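PDB 2PNW: membrane-bound lytic murein transglycosylase from Agrobacterium tumefaciens, which probably cleaves the beta-1,4-glycosidic bonds between N-acetylmuramic acid and N-acetylglucosamine in peptidoglycan, leaving 1,6-anhydromuramic acid ends. Local coordinates for residues S8-F14 with S83-S89; Y121-E126 with L167-L172; P229-Q235 with E347-R353. All coordinates share one frame; numbering follows the deposited sequence.

Contact 1 (S8-F14 with S83-S89); sequences SIDEVSF and SVPFRIS
Phe14 lays one face of its ring over Pro85. Pro85 CG stands 3.8 Å from the centroid of the Phe14 ring, a CH-pi contact almost over the centre. At the edge of the same ring, near its plane, Phe14 CE2 lies 3.5 Å from Ser83 O. Val12 meets the proline too, with Val12 CG2 3.9 Å from Pro85 CB. The other methyl of Val12, CG1, stands beside the backbone N (chi1 -66°). There it lies over a face of the Arg87 guanidinium, Val12 CG1 3.5 Å from Arg87 NH1, and the two side chains cross at about a right angle.

These contacts continue an antiparallel strand pair. Ser8 with Ser89 and Asp10 with Arg87 are hydrogen-bonded pairs, and Val12 N adds a bond of 3.0 Å to Pro85 O. On one face Ile9 and Ile88 lie side by side, Ile9 CG2 3.8 Å from Ile88 CG1. Glu11 CB rests 3.8 Å from Phe86 CE1 on that face, while its carboxylate forms a salt bridge with Arg371. On the other face Ser8 OG donates to Asp10 OD2, and a water joins Arg87 O to Ser89 OG.

Strand 83-89 follows helix 72-82. It bonds to strand 353-363 as well as to strand 8-11, so it runs between the two. Helix 364-367 packs on Val84 and Phe86 through Ala367.

Contact 2 (Y121-E126 with L167-L172); sequences YRRPPE and LRGRGL
Glu126 and Arg170 join two irregular loops of the MltA specific insert domain by a bidentate salt bridge. One loop links strand 118-121 to strand 127-129. The other leads from helix 159-163 to strand 173-177. The guanidinium meets the carboxylate end-on. Arg170 NH2 bonds Glu126 OE1 at 2.8 Å, and Arg170 NH1 bonds Glu126 OE2 at 2.9 Å. Both bonds are nearly straight and reach the carboxylate oxygens on their syn sides, though the donors are tilted out of the carboxylate plane. Both oxygens lie close to the guanidinium plane, and the two flat groups are turned 32° apart. Two bonds at once restrict rotation of either group. Glu126 reaches the arginine with CG between its backbone N and carbonyl carbon (chi1 73°) and a further bend at chi2.

Leu172 packs against the arginine of this pair. Its CD1 covers one face of the Arg170 guanidinium, and its CD2 covers one face of the Arg122 guanidinium, 3.9 Å from Arg122 NH2. Arg122 NH2 also makes a weak bond of 3.0 Å to Gly171 O. The backbone bond from Arg122 N to Leu172 O, 2.9 Å, also joins the two loops.

Deeper in, the Tyr121 ring takes Leu167 over one face. Leu167 CD1 stands 4.0 Å from the centroid of the Tyr121 ring, a CH-pi contact. Leu172 CB approaches the ring obliquely, and Pro124 packs on both leucines. Phe260 of strand 259-263 touches Tyr121, Pro124 and Leu167. Phe156 lies against Pro124, Glu126 and Leu167, and Ile162 of helix 159-163 against Tyr121 and Leu167. At the far end of the ring, one water bonds both Tyr121 OH, at 2.7 Å, and Leu167 N.

Contact 3 (P229-Q235 with E347-R353); sequences PKTISMQ and ELAGTVR
Gln235 folds its amide toward Glu347 through two torsions. CG sits beside the backbone N (chi1 -73°), and the chain then bends at chi2 (92°). Glu347 bends at chi2 as well, which brings its carboxylate back to the amide. Gln235 NE2 therefore has two acceptors on one residue. It bonds Glu347 O at 3.1 Å, on a lone pair in the carbonyl plane. It also bonds Glu347 OE1 at 3.2 Å, but comes from above the carboxylate. The amide and carboxylate planes stand 86° apart, nearly perpendicular. The other branch of the amide, Gln235 OE1, lies 3.4 Å from Gly350 CA, which carries no side chain. Thr351 CG2 touches this oxygen too.

Next to the amide, Met234 N donates to Gly350 O at 3.0 Å. Ser233 CB lies against the same carbonyl oxygen. Ser233 is the N-cap of helix 234-243. Its side chain caps a backbone N early in the helix, and its own backbone N bonds Thr236 OG1, consistent with a capping box.

Arg353 reaches the loop before this helix. Its NH2 bonds Ile232 O at 3.3 Å, in the carbonyl plane, though that oxygen is tilted out of the guanidinium plane. Arg353 NE makes a weak bond to the same oxygen. Ile232 CG2 lies over one guanidinium face, toward the rim. Lys230 O lies at the guanidinium edge, 3.6 Å from Arg353 NH2.

The contact thus brings the start of helix 234-243 against helix 343-350 and the residues up to Arg353. Strand 96-109 touches both sides, through Tyr102 on Met234 and Ala100 on Ala349. Helix 217-223 packs on Pro229 and Ile232.

The three contacts follow one another along the chain and do not touch. Contacts 1 and 2 lie on opposite sides of the chain's centre, with their own centres 47 Å apart. Contact 3 is closer to the middle, its centre 30 Å from that of contact 1 and 34 Å from that of contact 2. It joins the MltA specific insert range to the 3D domain range. Contact 2 lies wholly within the insert range. The chain passes from contact 3 into strand 353-363, which pairs with strand 83-89 of contact 1. In MltA relatives the glycan binds in a groove between two structural domains, and the same is probable here.

Contact 1 (S8-F14 with S83-S89)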
loop_
_atom_site.group_PDB
_atom_site.type_symbol
_atom_site.label_atom_id
_atom_site.label_comp_id
_atom_site.label_asym_id
_atom_site.label_seq_id
_atom_site.Cartn_x
_atom_site.Cartn_y
_atom_site.Cartn_z
ATOM N N SER A 8 -19.118 -13.260 0.987
ATOM C CA SER A 8 -20.405 -12.593 1.154
ATOM C C SER A 8 -20.276 -11.284 1.937
ATOM O O SER A 8 -19.328 -11.092 2.701
ATOM C CB SER A 8 -21.416 -13.529 1.825
ATOM O OG SER A 8 -21.188 -13.612 3.220
ATOM N N ILE A 9 -21.216 -10.372 1.721
ATOM C CA ILE A 9 -21.321 -9.210 2.587
ATOM C C ILE A 9 -22.741 -9.094 3.096
ATOM O O ILE A 9 -23.698 -9.201 2.330
ATOM C CB ILE A 9 -20.829 -7.876 1.939
ATOM C CG1 ILE A 9 -21.816 -7.360 0.886
ATOM C CG2 ILE A 9 -19.401 -8.020 1.394
ATOM C CD1 ILE A 9 -21.449 -5.986 0.326
ATOM N N ASP A 10 -22.859 -8.887 4.395
ATOM C CA ASP A 10 -24.143 -8.922 5.063
ATOM C C ASP A 10 -24.349 -7.696 5.926
ATOM O O ASP A 10 -23.484 -7.334 6.718
ATOM C CB ASP A 10 -24.224 -10.180 5.920
ATOM C CG ASP A 10 -24.041 -11.443 5.102
ATOM O OD1 ASP A 10 -24.971 -11.794 4.340
ATOM O OD2 ASP A 10 -22.957 -12.064 5.202
ATOM N N GLU A 11 -25.515 -7.074 5.780
ATOM C CA GLU A 11 -25.828 -5.866 6.532
ATOM C C GLU A 11 -25.770 -6.103 8.041
ATOM O O GLU A 11 -26.236 -7.133 8.534
ATOM C CB GLU A 11 -27.202 -5.335 6.132
ATOM C CG GLU A 11 -27.575 -4.036 6.821
ATOM C CD GLU A 11 -28.858 -3.421 6.304
ATOM O OE1 GLU A 11 -29.541 -4.035 5.461
ATOM O OE2 GLU A 11 -29.186 -2.303 6.745
ATOM N N VAL A 12 -25.176 -5.150 8.758
ATOM C CA VAL A 12 -25.225 -5.105 10.214
ATOM C C VAL A 12 -25.693 -3.705 10.601
ATOM O O VAL A 12 -25.944 -2.862 9.726
ATOM C CB VAL A 12 -23.860 -5.407 10.881
ATOM C CG1 VAL A 12 -23.415 -6.845 10.632
ATOM C CG2 VAL A 12 -22.767 -4.403 10.424
ATOM N N SER A 13 -25.827 -3.479 11.905
ATOM C CA SER A 13 -26.128 -2.186 12.473
ATOM C C SER A 13 -24.838 -1.595 13.033
ATOM O O SER A 13 -23.894 -2.341 13.312
ATOM C CB SER A 13 -27.148 -2.367 13.608
ATOM O OG SER A 13 -27.020 -1.334 14.576
ATOM N N PHE A 14 -24.793 -0.273 13.216
ATOM C CA PHE A 14 -23.598 0.358 13.796
ATOM C C PHE A 14 -23.328 -0.130 15.232
ATOM O O PHE A 14 -22.181 -0.155 15.673
ATOM C CB PHE A 14 -23.643 1.893 13.697
ATOM C CG PHE A 14 -23.251 2.423 12.331
ATOM C CD1 PHE A 14 -21.910 2.644 12.008
ATOM C CD2 PHE A 14 -24.223 2.706 11.379
ATOM C CE1 PHE A 14 -21.542 3.141 10.743
ATOM C CE2 PHE A 14 -23.869 3.200 10.110
ATOM C CZ PHE A 14 -22.516 3.410 9.798
ATOM N N SER A 83 -24.295 6.312 5.541
ATOM C CA SER A 83 -23.770 5.043 5.054
ATOM C C SER A 83 -24.399 3.855 5.783
ATOM O O SER A 83 -25.003 4.011 6.858
ATOM C CB SER A 83 -22.247 5.012 5.181
ATOM O OG SER A 83 -21.839 4.949 6.547
ATOM N N VAL A 84 -24.254 2.671 5.196
ATOM C CA VAL A 84 -24.772 1.434 5.780
ATOM C C VAL A 84 -23.638 0.420 5.880
ATOM O O VAL A 84 -22.985 0.148 4.873
ATOM C CB VAL A 84 -25.891 0.845 4.905
ATOM C CG1 VAL A 84 -26.419 -0.475 5.513
ATOM C CG2 VAL A 84 -27.019 1.857 4.708
ATOM N N PRO A 85 -23.406 -0.156 7.087
ATOM C CA PRO A 85 -22.298 -1.088 7.292
ATOM C C PRO A 85 -22.654 -2.539 6.950
ATOM O O PRO A 85 -23.788 -3.004 7.221
ATOM C CB PRO A 85 -22.007 -0.970 8.792
ATOM C CG PRO A 85 -23.302 -0.489 9.420
ATOM C CD PRO A 85 -24.210 0.020 8.316
ATOM N N PHE A 86 -21.677 -3.243 6.390
ATOM C CA PHE A 86 -21.817 -4.647 5.996
ATOM C C PHE A 86 -20.574 -5.408 6.447
ATOM O O PHE A 86 -19.450 -4.967 6.189
ATOM C CB PHE A 86 -21.907 -4.764 4.475
ATOM C CG PHE A 86 -23.164 -4.208 3.886
ATOM C CD1 PHE A 86 -24.189 -5.059 3.496
ATOM C CD2 PHE A 86 -23.324 -2.843 3.704
ATOM C CE1 PHE A 86 -25.356 -4.556 2.936
ATOM C CE2 PHE A 86 -24.494 -2.327 3.154
ATOM C CZ PHE A 86 -25.512 -3.196 2.763
ATOM N N ARG A 87 -20.773 -6.535 7.122
ATOM C CA ARG A 87 -19.671 -7.428 7.473
ATOM C C ARG A 87 -19.210 -8.140 6.213
ATOM O O ARG A 87 -20.028 -8.672 5.460
ATOM C CB ARG A 87 -20.124 -8.465 8.513
ATOM C CG ARG A 87 -19.000 -9.336 9.072
ATOM C CD ARG A 87 -19.543 -10.397 10.065
ATOM N NE ARG A 87 -19.832 -9.789 11.369
ATOM C CZ ARG A 87 -21.056 -9.601 11.851
ATOM N NH1 ARG A 87 -22.117 -10.006 11.154
ATOM N NH2 ARG A 87 -21.221 -9.019 13.038
ATOM N N ILE A 88 -17.908 -8.133 5.967
ATOM C CA ILE A 88 -17.346 -8.904 4.860
ATOM C C ILE A 88 -16.942 -10.284 5.393
ATOM O O ILE A 88 -16.172 -10.382 6.347
ATOM C CB ILE A 88 -16.134 -8.202 4.217
ATOM C CG1 ILE A 88 -16.540 -6.821 3.671
ATOM C CG2 ILE A 88 -15.518 -9.081 3.102
ATOM C CD1 ILE A 88 -15.354 -5.937 3.266
ATOM N N SER A 89 -17.472 -11.344 4.785
ATOM C CA SER A 89 -17.119 -12.710 5.208
ATOM C C SER A 89 -16.438 -13.475 4.082
ATOM O O SER A 89 -17.107 -13.841 3.109
ATOM C CB SER A 89 -18.366 -13.460 5.675
ATOM O OG SER A 89 -18.882 -12.894 6.864
HETATM O O HOH W 1 -20.815 -11.292 6.050
#

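Contact 2 (Y121-E126 with L167-L172)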
loop_
_atom_site.group_PDB
_atom_site.type_symbol
_atom_site.label_atom_id
_atom_site.label_comp_id
_atom_site.label_asym_id
_atom_site.label_seq_id
_atom_site.Cartn_x
_atom_site.Cartn_y
_atom_site.Cartn_z
ATOM N N TYR A 121 16.059 4.387 -8.868
ATOM C CA TYR A 121 15.825 4.770 -10.262
ATOM C C TYR A 121 14.444 5.360 -10.519
ATOM O O TYR A 121 13.449 4.875 -9.963
ATOM C CB TYR A 121 15.950 3.538 -11.155
ATOM C CG TYR A 121 17.369 3.037 -11.359
ATOM C CD1 TYR A 121 18.318 3.804 -12.054
ATOM C CD2 TYR A 121 17.754 1.778 -10.866
ATOM C CE1 TYR A 121 19.638 3.320 -12.261
ATOM C CE2 TYR A 121 19.069 1.284 -11.059
ATOM C CZ TYR A 121 19.990 2.050 -11.764
ATOM O OH TYR A 121 21.270 1.546 -11.957
ATOM N N ARG A 122 14.390 6.370 -11.395
ATOM C CA ARG A 122 13.121 6.839 -11.969
ATOM C C ARG A 122 12.714 5.863 -13.058
ATOM O O ARG A 122 13.509 5.007 -13.464
ATOM C CB ARG A 122 13.290 8.188 -12.705
ATOM C CG ARG A 122 13.728 9.373 -11.915
ATOM C CD ARG A 122 13.689 10.612 -12.862
ATOM N NE ARG A 122 14.886 10.790 -13.681
ATOM C CZ ARG A 122 14.955 10.595 -14.996
ATOM N NH1 ARG A 122 13.872 10.227 -15.685
ATOM N NH2 ARG A 122 16.097 10.815 -15.643
ATOM N N ARG A 123 11.494 6.033 -13.584
ATOM C CA ARG A 123 11.016 5.143 -14.635
ATOM C C ARG A 123 11.785 5.365 -15.949
ATOM O O ARG A 123 11.813 6.489 -16.478
ATOM C CB ARG A 123 9.525 5.392 -14.862
ATOM C CG ARG A 123 8.896 4.433 -15.863
ATOM C CD ARG A 123 7.449 4.871 -16.088
ATOM N NE ARG A 123 6.782 3.968 -17.025
ATOM C CZ ARG A 123 5.461 3.817 -17.093
ATOM N NH1 ARG A 123 4.657 4.514 -16.279
ATOM N NH2 ARG A 123 4.955 2.964 -17.994
ATOM N N PRO A 124 12.405 4.297 -16.493
ATOM C CA PRO A 124 13.090 4.383 -17.799
ATOM C C PRO A 124 12.065 4.663 -18.897
ATOM O O PRO A 124 10.961 4.133 -18.832
ATOM C CB PRO A 124 13.653 2.966 -17.991
ATOM C CG PRO A 124 13.729 2.385 -16.584
ATOM C CD PRO A 124 12.525 2.947 -15.899
ATOM N N PRO A 125 12.443 5.444 -19.929
ATOM C CA PRO A 125 11.465 5.807 -20.970
ATOM C C PRO A 125 11.018 4.594 -21.818
ATOM O O PRO A 125 9.994 4.663 -22.506
ATOM C CB PRO A 125 12.236 6.824 -21.836
ATOM C CG PRO A 125 13.703 6.438 -21.632
ATOM C CD PRO A 125 13.790 5.999 -20.198
ATOM N N GLU A 126 11.789 3.496 -21.776
ATOM C CA GLU A 126 11.456 2.300 -22.552
ATOM C C GLU A 126 10.543 1.359 -21.782
ATOM O O GLU A 126 10.159 0.321 -22.297
ATOM C CB GLU A 126 12.720 1.564 -23.062
ATOM C CG GLU A 126 13.522 0.791 -21.978
ATOM C CD GLU A 126 14.536 1.651 -21.181
ATOM O OE1 GLU A 126 14.519 2.912 -21.256
ATOM O OE2 GLU A 126 15.364 1.040 -20.453
ATOM N N LEU A 167 21.009 -0.566 -16.075
ATOM C CA LEU A 167 20.481 0.814 -16.242
ATOM C C LEU A 167 21.513 1.924 -15.984
ATOM O O LEU A 167 21.176 3.116 -15.989
ATOM C CB LEU A 167 19.266 1.037 -15.333
ATOM C CG LEU A 167 18.030 0.144 -15.568
ATOM C CD1 LEU A 167 16.893 0.537 -14.583
ATOM C CD2 LEU A 167 17.536 0.205 -17.009
ATOM N N ARG A 168 22.759 1.537 -15.720
ATOM C CA ARG A 168 23.813 2.504 -15.370
ATOM C C ARG A 168 24.152 3.469 -16.501
ATOM O O ARG A 168 24.079 3.109 -17.674
ATOM C CB ARG A 168 25.120 1.776 -15.006
ATOM C CG ARG A 168 25.086 0.984 -13.718
ATOM C CD ARG A 168 26.476 0.392 -13.470
ATOM N NE ARG A 168 27.385 1.406 -12.910
ATOM C CZ ARG A 168 28.711 1.425 -13.066
ATOM N NH1 ARG A 168 29.331 0.492 -13.792
ATOM N NH2 ARG A 168 29.425 2.392 -12.500
ATOM N N GLY A 169 24.556 4.677 -16.129
ATOM C CA GLY A 169 25.118 5.626 -17.088
ATOM C C GLY A 169 24.079 6.321 -17.949
ATOM O O GLY A 169 24.397 6.842 -19.023
ATOM N N ARG A 170 22.841 6.363 -17.470
ATOM C CA ARG A 170 21.751 6.932 -18.263
ATOM C C ARG A 170 21.078 8.121 -17.591
ATOM O O ARG A 170 20.095 8.659 -18.101
ATOM C CB ARG A 170 20.737 5.828 -18.580
ATOM C CG ARG A 170 21.339 4.730 -19.492
ATOM C CD ARG A 170 20.312 3.699 -19.911
ATOM N NE ARG A 170 19.135 4.340 -20.498
ATOM C CZ ARG A 170 17.941 3.755 -20.557
ATOM N NH1 ARG A 170 17.785 2.512 -20.075
ATOM N NH2 ARG A 170 16.908 4.406 -21.099
ATOM N N GLY A 171 21.605 8.518 -16.434
ATOM C CA GLY A 171 21.044 9.640 -15.690
ATOM C C GLY A 171 19.688 9.358 -15.078
ATOM O O GLY A 171 18.936 10.286 -14.781
ATOM N N LEU A 172 19.391 8.075 -14.836
ATOM C CA LEU A 172 18.101 7.678 -14.270
ATOM C C LEU A 172 18.017 7.652 -12.749
ATOM O O LEU A 172 16.948 7.391 -12.194
ATOM C CB LEU A 172 17.688 6.305 -14.834
ATOM C CG LEU A 172 17.345 6.276 -16.330
ATOM C CD1 LEU A 172 17.243 4.815 -16.820
ATOM C CD2 LEU A 172 16.017 7.046 -16.560
HETATM O O HOH W 2 21.403 -0.857 -13.210
HETATM O O HOH W 3 17.197 11.684 -12.195
#

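Contact 3 (P229-Q235 with E347-R353)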
loop_
_atom_site.group_PDB
_atom_site.type_symbol
_atom_site.label_atom_id
_atom_site.label_comp_id
_atom_site.label_asym_id
_atom_site.label_seq_id
_atom_site.Cartn_x
_atom_site.Cartn_y
_atom_site.Cartn_z
ATOM N N PRO A 229 7.966 -19.632 12.016
ATOM C CA PRO A 229 6.675 -19.003 11.698
ATOM C C PRO A 229 5.982 -18.345 12.892
ATOM O O PRO A 229 5.174 -17.437 12.704
ATOM C CB PRO A 229 5.827 -20.163 11.151
ATOM C CG PRO A 229 6.518 -21.411 11.597
ATOM C CD PRO A 229 7.974 -21.072 11.676
ATOM N N LYS A 230 6.296 -18.789 14.106
ATOM C CA LYS A 230 5.690 -18.195 15.304
ATOM C C LYS A 230 6.202 -16.787 15.614
ATOM O O LYS A 230 5.524 -16.007 16.298
ATOM C CB LYS A 230 5.866 -19.114 16.513
ATOM C CG LYS A 230 4.916 -20.321 16.494
ATOM C CD LYS A 230 4.995 -21.106 17.803
ATOM C CE LYS A 230 3.724 -21.905 18.065
ATOM N NZ LYS A 230 3.689 -23.224 17.349
ATOM N N THR A 231 7.381 -16.450 15.104
ATOM C CA THR A 231 7.989 -15.166 15.446
ATOM C C THR A 231 8.269 -14.275 14.249
ATOM O O THR A 231 8.725 -13.141 14.433
ATOM C CB THR A 231 9.330 -15.342 16.188
ATOM O OG1 THR A 231 10.218 -16.113 15.375
ATOM C CG2 THR A 231 9.125 -16.035 17.537
ATOM N N ILE A 232 8.038 -14.771 13.031
ATOM C CA ILE A 232 8.473 -13.998 11.859
ATOM C C ILE A 232 7.869 -12.595 11.892
ATOM O O ILE A 232 6.693 -12.424 12.239
ATOM C CB ILE A 232 8.215 -14.731 10.500
ATOM C CG1 ILE A 232 8.851 -13.946 9.349
ATOM C CG2 ILE A 232 6.716 -15.009 10.275
ATOM C CD1 ILE A 232 9.036 -14.737 8.097
ATOM N N SER A 233 8.701 -11.600 11.580
ATOM C CA SER A 233 8.301 -10.190 11.492
ATOM C C SER A 233 9.290 -9.481 10.581
ATOM O O SER A 233 10.338 -10.057 10.256
ATOM C CB SER A 233 8.391 -9.547 12.878
ATOM O OG SER A 233 9.722 -9.654 13.371
ATOM N N MET A 234 9.006 -8.230 10.178
ATOM C CA MET A 234 10.004 -7.445 9.440
ATOM C C MET A 234 11.348 -7.479 10.172
ATOM O O MET A 234 12.416 -7.616 9.553
ATOM C CB MET A 234 9.553 -5.985 9.244
ATOM C CG MET A 234 10.678 -5.079 8.763
ATOM S SD MET A 234 10.280 -3.351 8.336
ATOM C CE MET A 234 10.819 -2.411 9.740
ATOM N N GLN A 235 11.293 -7.340 11.496
ATOM C CA GLN A 235 12.507 -7.288 12.328
ATOM C C GLN A 235 13.338 -8.580 12.239
ATOM O O GLN A 235 14.556 -8.521 12.074
ATOM C CB GLN A 235 12.143 -6.992 13.800
ATOM C CG GLN A 235 11.711 -5.551 14.075
ATOM C CD GLN A 235 10.195 -5.317 13.970
ATOM O OE1 GLN A 235 9.475 -6.055 13.289
ATOM N NE2 GLN A 235 9.712 -4.277 14.661
ATOM N N GLU A 347 8.781 0.158 13.210
ATOM C CA GLU A 347 8.838 -0.809 14.304
ATOM C C GLU A 347 7.429 -1.302 14.624
ATOM O O GLU A 347 7.217 -2.495 14.798
ATOM C CB GLU A 347 9.533 -0.203 15.533
ATOM C CG GLU A 347 11.033 0.066 15.306
ATOM C CD GLU A 347 11.776 -1.151 14.784
ATOM O OE1 GLU A 347 11.904 -2.140 15.528
ATOM O OE2 GLU A 347 12.228 -1.134 13.616
ATOM N N LEU A 348 6.469 -0.377 14.648
ATOM C CA LEU A 348 5.069 -0.707 14.900
ATOM C C LEU A 348 4.491 -1.615 13.836
ATOM O O LEU A 348 3.803 -2.598 14.137
ATOM C CB LEU A 348 4.242 0.576 14.993
ATOM C CG LEU A 348 4.448 1.461 16.228
ATOM C CD1 LEU A 348 3.633 2.713 16.065
ATOM C CD2 LEU A 348 4.059 0.718 17.508
ATOM N N ALA A 349 4.783 -1.298 12.578
ATOM C CA ALA A 349 4.238 -2.047 11.462
ATOM C C ALA A 349 4.792 -3.469 11.389
ATOM O O ALA A 349 4.086 -4.399 10.981
ATOM C CB ALA A 349 4.544 -1.293 10.140
ATOM N N GLY A 350 6.062 -3.620 11.773
ATOM C CA GLY A 350 6.836 -4.844 11.496
ATOM C C GLY A 350 6.281 -6.131 12.088
ATOM O O GLY A 350 6.551 -7.225 11.563
ATOM N N THR A 351 5.500 -6.001 13.164
ATOM C CA THR A 351 4.942 -7.151 13.865
ATOM C C THR A 351 3.424 -7.342 13.667
ATOM O O THR A 351 2.835 -8.283 14.219
ATOM C CB THR A 351 5.272 -7.091 15.374
ATOM O OG1 THR A 351 4.728 -5.885 15.942
ATOM C CG2 THR A 351 6.795 -7.128 15.605
ATOM N N VAL A 352 2.780 -6.469 12.885
ATOM C CA VAL A 352 1.331 -6.600 12.673
ATOM C C VAL A 352 1.076 -7.793 11.777
ATOM O O VAL A 352 1.598 -7.877 10.661
ATOM C CB VAL A 352 0.674 -5.309 12.056
ATOM C CG1 VAL A 352 -0.835 -5.530 11.816
ATOM C CG2 VAL A 352 0.914 -4.119 12.955
ATOM N N ARG A 353 0.265 -8.719 12.276
ATOM C CA ARG A 353 -0.019 -9.964 11.589
ATOM C C ARG A 353 -1.164 -10.578 12.391
ATOM O O ARG A 353 -0.948 -11.456 13.240
ATOM C CB ARG A 353 1.258 -10.846 11.569
ATOM C CG ARG A 353 1.134 -12.173 10.858
ATOM C CD ARG A 353 2.504 -12.866 10.591
ATOM N NE ARG A 353 3.380 -12.997 11.765
ATOM C CZ ARG A 353 3.297 -13.950 12.707
ATOM N NH1 ARG A 353 2.352 -14.888 12.666
ATOM N NH2 ARG A 353 4.172 -13.959 13.712
#